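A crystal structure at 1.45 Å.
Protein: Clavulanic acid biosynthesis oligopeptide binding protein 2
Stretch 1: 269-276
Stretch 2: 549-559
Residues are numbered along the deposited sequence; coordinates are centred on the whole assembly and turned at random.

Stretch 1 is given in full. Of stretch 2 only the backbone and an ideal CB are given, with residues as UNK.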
ATOM      1  N   PHE A 269      14.200  -8.481  20.275  1.00  9.88           N
ATOM      2  CA  PHE A 269      12.933  -8.607  19.564  1.00  9.30           C
ATOM      3  C   PHE A 269      13.141  -9.553  18.400  1.00  9.11           C
ATOM      4  O   PHE A 269      14.249  -9.666  17.881  1.00  9.26           O
ATOM      5  CB  PHE A 269      12.442  -7.242  19.082  1.00  9.53           C
ATOM      6  CG  PHE A 269      12.325  -6.235  20.182  1.00  9.33           C
ATOM      7  CD1 PHE A 269      13.285  -5.244  20.338  1.00  9.24           C
ATOM      8  CD2 PHE A 269      11.272  -6.302  21.093  1.00  9.04           C
ATOM      9  CE1 PHE A 269      13.188  -4.323  21.374  1.00  8.60           C
ATOM     10  CE2 PHE A 269      11.166  -5.385  22.127  1.00  8.80           C
ATOM     11  CZ  PHE A 269      12.128  -4.393  22.269  1.00  8.28           C
ATOM     12  N   ASP A 270      12.077 -10.234  17.998  1.00  8.59           N
ATOM     13  CA  ASP A 270      12.177 -11.235  16.948  1.00  8.04           C
ATOM     14  C   ASP A 270      12.146 -10.612  15.561  1.00  7.79           C
ATOM     15  O   ASP A 270      12.981 -10.930  14.713  1.00  7.58           O
ATOM     16  CB  ASP A 270      11.056 -12.263  17.093  1.00  8.44           C
ATOM     17  CG  ASP A 270      11.118 -13.012  18.412  1.00  8.57           C
ATOM     18  OD1 ASP A 270      12.238 -13.239  18.926  1.00  8.93           O
ATOM     19  OD2 ASP A 270      10.048 -13.385  18.932  1.00  9.08           O
ATOM     20  N   ILE A 271      11.175  -9.722  15.354  1.00  7.44           N
ATOM     21  CA  ILE A 271      10.871  -9.130  14.054  1.00  7.39           C
ATOM     22  C   ILE A 271      10.358  -7.704  14.237  1.00  7.28           C
ATOM     23  O   ILE A 271       9.634  -7.417  15.191  1.00  7.24           O
ATOM     24  CB  ILE A 271       9.786  -9.966  13.303  1.00  7.45           C
ATOM     25  CG1 ILE A 271      10.278 -11.392  13.004  1.00  7.46           C
ATOM     26  CG2 ILE A 271       9.303  -9.259  12.020  1.00  8.04           C
ATOM     27  CD1 ILE A 271      11.372 -11.497  11.940  1.00  7.92           C
ATOM     28  N   ASN A 272      10.747  -6.820  13.318  1.00  6.83           N
ATOM     29  CA  ASN A 272      10.180  -5.476  13.237  1.00  6.94           C
ATOM     30  C   ASN A 272       8.842  -5.537  12.493  1.00  7.17           C
ATOM     31  O   ASN A 272       8.808  -5.742  11.278  1.00  7.06           O
ATOM     32  CB  ASN A 272      11.170  -4.546  12.528  1.00  7.10           C
ATOM     33  CG  ASN A 272      10.613  -3.154  12.285  1.00  6.98           C
ATOM     34  OD1 ASN A 272       9.435  -2.887  12.516  1.00  8.27           O
ATOM     35  ND2 ASN A 272      11.469  -2.258  11.814  1.00  7.96           N
ATOM     36  N   LEU A 273       7.746  -5.358  13.229  1.00  7.16           N
ATOM     37  CA  LEU A 273       6.401  -5.396  12.651  1.00  7.73           C
ATOM     38  C   LEU A 273       6.131  -4.216  11.724  1.00  8.01           C
ATOM     39  O   LEU A 273       5.534  -4.378  10.660  1.00  8.62           O
ATOM     40  CB  LEU A 273       5.335  -5.435  13.756  1.00  7.87           C
ATOM     41  CG  LEU A 273       3.881  -5.190  13.331  1.00  7.86           C
ATOM     42  CD1 LEU A 273       3.374  -6.276  12.390  1.00  8.13           C
ATOM     43  CD2 LEU A 273       2.975  -5.063  14.548  1.00  7.90           C
ATOM     44  N   GLU A 274       6.569  -3.032  12.142  1.00  8.26           N
ATOM     45  CA  GLU A 274       6.326  -1.812  11.374  1.00  8.32           C
ATOM     46  C   GLU A 274       6.903  -1.939   9.966  1.00  8.60           C
ATOM     47  O   GLU A 274       6.307  -1.474   8.990  1.00  8.32           O
ATOM     48  CB  GLU A 274       6.918  -0.606  12.097  1.00  8.25           C
ATOM     49  CG  GLU A 274       6.479   0.716  11.516  1.00  8.98           C
ATOM     50  CD  GLU A 274       7.206   1.888  12.121  1.00 10.92           C
ATOM     51  OE1 GLU A 274       8.254   1.680  12.776  1.00 12.41           O
ATOM     52  OE2 GLU A 274       6.723   3.018  11.927  1.00 10.96           O
ATOM     53  N   GLY A 275       8.073  -2.570   9.876  1.00  8.97           N
ATOM     54  CA  GLY A 275       8.638  -2.987   8.603  1.00  9.84           C
ATOM     55  C   GLY A 275       9.152  -1.900   7.683  1.00 10.18           C
ATOM     56  O   GLY A 275       9.153  -2.078   6.466  1.00 10.37           O
ATOM     57  N   ARG A 276       9.602  -0.780   8.245  1.00 11.04           N
ATOM     58  CA  ARG A 276      10.174   0.290   7.421  1.00 12.15           C
ATOM     59  C   ARG A 276      11.608  -0.020   6.986  1.00 11.92           C
ATOM     60  O   ARG A 276      12.247   0.791   6.314  1.00 12.03           O
ATOM     61  CB  ARG A 276      10.139   1.633   8.152  1.00 12.84           C
ATOM     62  CG  ARG A 276       8.768   2.249   8.351  1.00 15.94           C
ATOM     63  CD  ARG A 276       8.957   3.720   8.691  1.00 20.54           C
ATOM     64  NE  ARG A 276       8.088   4.190   9.766  1.00 23.42           N
ATOM     65  CZ  ARG A 276       8.444   5.096  10.676  1.00 24.51           C
ATOM     66  NH1 ARG A 276       9.666   5.621  10.664  1.00 25.43           N
ATOM     67  NH2 ARG A 276       7.580   5.467  11.616  1.00 24.98           N
ATOM     68  N   UNK A 549       5.046  -6.434   0.631  1.00  9.75           N
ATOM     69  CA  UNK A 549       6.458  -6.030   0.663  1.00  9.54           C
ATOM     70  C   UNK A 549       7.034  -6.129   2.068  1.00  9.29           C
ATOM     71  O   UNK A 549       8.127  -5.629   2.342  1.00  9.34           O
ATOM     72  CB  UNK A 549       6.616  -4.601   0.139  1.00  9.54           C
ATOM     73  N   UNK A 550       6.275  -6.782   2.948  1.00  8.63           N
ATOM     74  CA  UNK A 550       6.613  -6.979   4.356  1.00  8.20           C
ATOM     75  C   UNK A 550       6.471  -8.459   4.673  1.00  7.66           C
ATOM     76  O   UNK A 550       5.707  -9.158   4.019  1.00  7.35           O
ATOM     77  CB  UNK A 550       5.725  -6.132   5.270  1.00  8.20           C
ATOM     78  N   UNK A 551       7.189  -8.932   5.687  1.00  7.13           N
ATOM     79  CA  UNK A 551       7.026 -10.306   6.155  1.00  7.11           C
ATOM     80  C   UNK A 551       5.582 -10.587   6.555  1.00  6.91           C
ATOM     81  O   UNK A 551       4.926  -9.739   7.163  1.00  7.05           O
ATOM     82  CB  UNK A 551       7.959 -10.579   7.336  1.00  7.11           C
ATOM     83  N   UNK A 552       5.092 -11.784   6.237  1.00  6.78           N
ATOM     84  CA  UNK A 552       3.752 -12.169   6.671  1.00  6.86           C
ATOM     85  C   UNK A 552       3.804 -12.638   8.122  1.00  6.83           C
ATOM     86  O   UNK A 552       3.990 -13.821   8.408  1.00  6.92           O
ATOM     87  CB  UNK A 552       3.178 -13.264   5.769  1.00  6.86           C
ATOM     88  N   UNK A 553       3.653 -11.681   9.029  1.00  6.96           N
ATOM     89  CA  UNK A 553       3.720 -11.918  10.465  1.00  7.00           C
ATOM     90  C   UNK A 553       2.870 -13.107  10.912  1.00  7.01           C
ATOM     91  O   UNK A 553       3.320 -13.922  11.709  1.00  6.96           O
ATOM     92  CB  UNK A 553       3.277 -10.660  11.215  1.00  7.00           C
ATOM     93  N   UNK A 554       1.647 -13.202  10.391  1.00  7.15           N
ATOM     94  CA  UNK A 554       0.702 -14.226  10.839  1.00  7.46           C
ATOM     95  C   UNK A 554       1.195 -15.657  10.598  1.00  7.74           C
ATOM     96  O   UNK A 554       0.760 -16.583  11.274  1.00  8.05           O
ATOM     97  CB  UNK A 554      -0.639 -14.027  10.131  1.00  7.46           C
ATOM     98  N   UNK A 555       2.093 -15.823   9.631  1.00  7.59           N
ATOM     99  CA  UNK A 555       2.611 -17.147   9.279  1.00  7.59           C
ATOM    100  C   UNK A 555       3.729 -17.623  10.207  1.00  7.42           C
ATOM    101  O   UNK A 555       4.073 -18.806  10.217  1.00  7.80           O
ATOM    102  CB  UNK A 555       3.122 -17.132   7.837  1.00  7.59           C
ATOM    103  N   UNK A 556       4.289 -16.701  10.985  1.00  7.38           N
ATOM    104  CA  UNK A 556       5.497 -16.966  11.759  1.00  7.69           C
ATOM    105  C   UNK A 556       5.245 -17.808  12.996  1.00  7.71           C
ATOM    106  O   UNK A 556       4.179 -17.741  13.602  1.00  8.29           O
ATOM    107  CB  UNK A 556       6.147 -15.644  12.172  1.00  7.69           C
ATOM    108  N   UNK A 557       6.254 -18.589  13.367  1.00  7.58           N
ATOM    109  CA  UNK A 557       6.277 -19.268  14.657  1.00  7.90           C
ATOM    110  C   UNK A 557       7.630 -19.093  15.319  1.00  8.54           C
ATOM    111  O   UNK A 557       8.462 -18.305  14.864  1.00  7.82           O
ATOM    112  CB  UNK A 557       5.953 -20.754  14.494  1.00  7.90           C
ATOM    113  N   UNK A 558       7.843 -19.843  16.395  1.00  9.33           N
ATOM    114  CA  UNK A 558       9.106 -19.828  17.126  1.00 10.49           C
ATOM    115  C   UNK A 558       9.701 -21.227  17.133  1.00 11.70           C
ATOM    116  O   UNK A 558       8.973 -22.216  17.276  1.00 11.73           O
ATOM    117  CB  UNK A 558       8.908 -19.318  18.555  1.00 10.49           C
ATOM    118  N   UNK A 559      11.018 -21.307  16.963  1.00 13.24           N
ATOM    119  CA  UNK A 559      11.725 -22.582  17.049  1.00 14.98           C
ATOM    120  C   UNK A 559      11.789 -23.046  18.502  1.00 16.34           C
ATOM    121  O   UNK A 559      11.854 -22.225  19.422  1.00 16.75           O
ATOM    122  CB  UNK A 559      13.133 -22.461  16.462  1.00 14.98           C
TER

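Position 549 lies beyond the reach of stretch 1, so its neighbour says nothing about it, but its phi of 72° does: a positive phi favours a residue without a CB. It is Gly549.

At 550 the backbone is extended and CA-to-CB points toward stretch 1, with the ideal CB 5.4 Å from CA of Gly275. Because glycine offers no side chain there, a gap remains that a medium-sized apolar group could fill; valine, leucine, isoleucine or methionine would all be reasonable. The residue is Leu550, with chi1 m and chi2 t. Its CD2 comes within 3.2 Å of Gly275 O, a tight van der Waals approach. The fit depends on the glycine: an ideal CB on Gly275 would lie 2.4 Å from Leu550 CD2, a clash.

Position 551 also points toward stretch 1, its ideal CB 5.0 Å from CG2 of Ile271. A methyl group invites an apolar or aromatic partner, and several would serve. Tyr551 is found, and Ile271 CG2 sits at the edge of its ring, near the ring plane, 4.1 Å from Tyr551 CD1. The hydroxyl is hydrogen-bonded elsewhere in the structure.

Position 552 is out of reach, leaving its identity open. Asp552 accepts hydrogen bonds from positions 554 (at OD2) and 555 (at its backbone O).

At 553, CA-to-CB points toward stretch 1 and the ideal CB is 4.5 Å from CD1 of Leu273, with Ile271 CG2 farther off, 6.2 Å from the ideal CB of 553, within reach of a longer aliphatic chain. This wholly aliphatic setting suits valine, isoleucine, leucine or methionine. Ile553 bridges the two: its CG1 lies 3.6 Å from Leu273 CD1, and its CD1 lies 3.8 Å from Ile271 CG2.

Positions 554 and 555 continue the 3-10 segment out of reach of stretch 1, which therefore sets no preference. They are Gln554, whose NE2 donates to Asp552 OD2 (3.0 Å), and Ala555, whose N donates to Asp552 O (3.0 Å).

Position 556 points toward stretch 1, but its ideal CB has nothing of it within 5.5 Å. A long, flexible apolar chain could span the gap. Met556, with chi2 and chi3 both t, extends until its SD is 3.8 Å from Ile271 CG1.

Position 557 is out of reach, and nothing in stretch 1 distinguishes candidates; it is Gly557.

At 558 CA-to-CB points sideways, so only a side chain of some length could approach Asp270. A basic or polar group might meet the carboxylate, yet Leu558 is found: its CD1 packs 3.7 Å from Asp270 OD2, whose polar needs are met elsewhere in the structure.

Position 559, again out of reach, is Ala559.

Stretch 2 (549-559) GLYDIQAMGLA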
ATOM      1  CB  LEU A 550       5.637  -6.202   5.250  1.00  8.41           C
ATOM      2  CG  LEU A 550       5.537  -4.681   5.129  1.00  9.61           C
ATOM      3  CD1 LEU A 550       4.380  -4.140   5.947  1.00 10.19           C
ATOM      4  CD2 LEU A 550       6.825  -4.016   5.546  1.00 11.26           C
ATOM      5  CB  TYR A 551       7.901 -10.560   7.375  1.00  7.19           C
ATOM      6  CG  TYR A 551       9.401 -10.572   7.152  1.00  6.89           C
ATOM      7  CD1 TYR A 551      10.262 -10.055   8.122  1.00  7.19           C
ATOM      8  CD2 TYR A 551       9.957 -11.108   5.995  1.00  7.04           C
ATOM      9  CE1 TYR A 551      11.640 -10.078   7.949  1.00  6.86           C
ATOM     10  CE2 TYR A 551      11.331 -11.124   5.802  1.00  7.42           C
ATOM     11  CZ  TYR A 551      12.166 -10.612   6.784  1.00  7.01           C
ATOM     12  OH  TYR A 551      13.537 -10.625   6.631  1.00  7.53           O
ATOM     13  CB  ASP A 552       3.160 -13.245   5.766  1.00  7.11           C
ATOM     14  CG  ASP A 552       1.663 -13.414   5.961  1.00  7.48           C
ATOM     15  OD1 ASP A 552       1.025 -12.511   6.550  1.00  6.96           O
ATOM     16  OD2 ASP A 552       1.120 -14.445   5.510  1.00  8.99           O
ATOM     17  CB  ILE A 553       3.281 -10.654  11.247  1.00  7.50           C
ATOM     18  CG1 ILE A 553       4.128  -9.436  10.841  1.00  8.30           C
ATOM     19  CG2 ILE A 553       3.292 -10.900  12.760  1.00  7.95           C
ATOM     20  CD1 ILE A 553       5.622  -9.548  11.114  1.00  8.85           C
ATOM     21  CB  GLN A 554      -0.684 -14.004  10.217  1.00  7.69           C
ATOM     22  CG  GLN A 554      -0.791 -14.294   8.726  1.00  7.35           C
ATOM     23  CD  GLN A 554      -1.030 -15.760   8.428  1.00  8.57           C
ATOM     24  OE1 GLN A 554      -1.563 -16.494   9.265  1.00  8.73           O
ATOM     25  NE2 GLN A 554      -0.649 -16.195   7.231  1.00  8.13           N
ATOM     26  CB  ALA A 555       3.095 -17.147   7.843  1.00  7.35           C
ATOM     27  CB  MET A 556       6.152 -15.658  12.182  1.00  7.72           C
ATOM     28  CG  MET A 556       6.720 -14.861  11.042  1.00  8.01           C
ATOM     29  SD  MET A 556       7.242 -13.243  11.610  1.00  7.92           S
ATOM     30  CE  MET A 556       7.955 -12.610  10.095  1.00  9.10           C
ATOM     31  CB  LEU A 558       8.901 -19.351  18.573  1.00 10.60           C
ATOM     32  CG  LEU A 558       8.508 -17.897  18.880  1.00 10.89           C
ATOM     33  CD1 LEU A 558       9.441 -16.907  18.176  1.00 10.88           C
ATOM     34  CD2 LEU A 558       7.037 -17.598  18.560  1.00 11.52           C
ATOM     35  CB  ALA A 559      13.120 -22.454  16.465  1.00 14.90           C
TER
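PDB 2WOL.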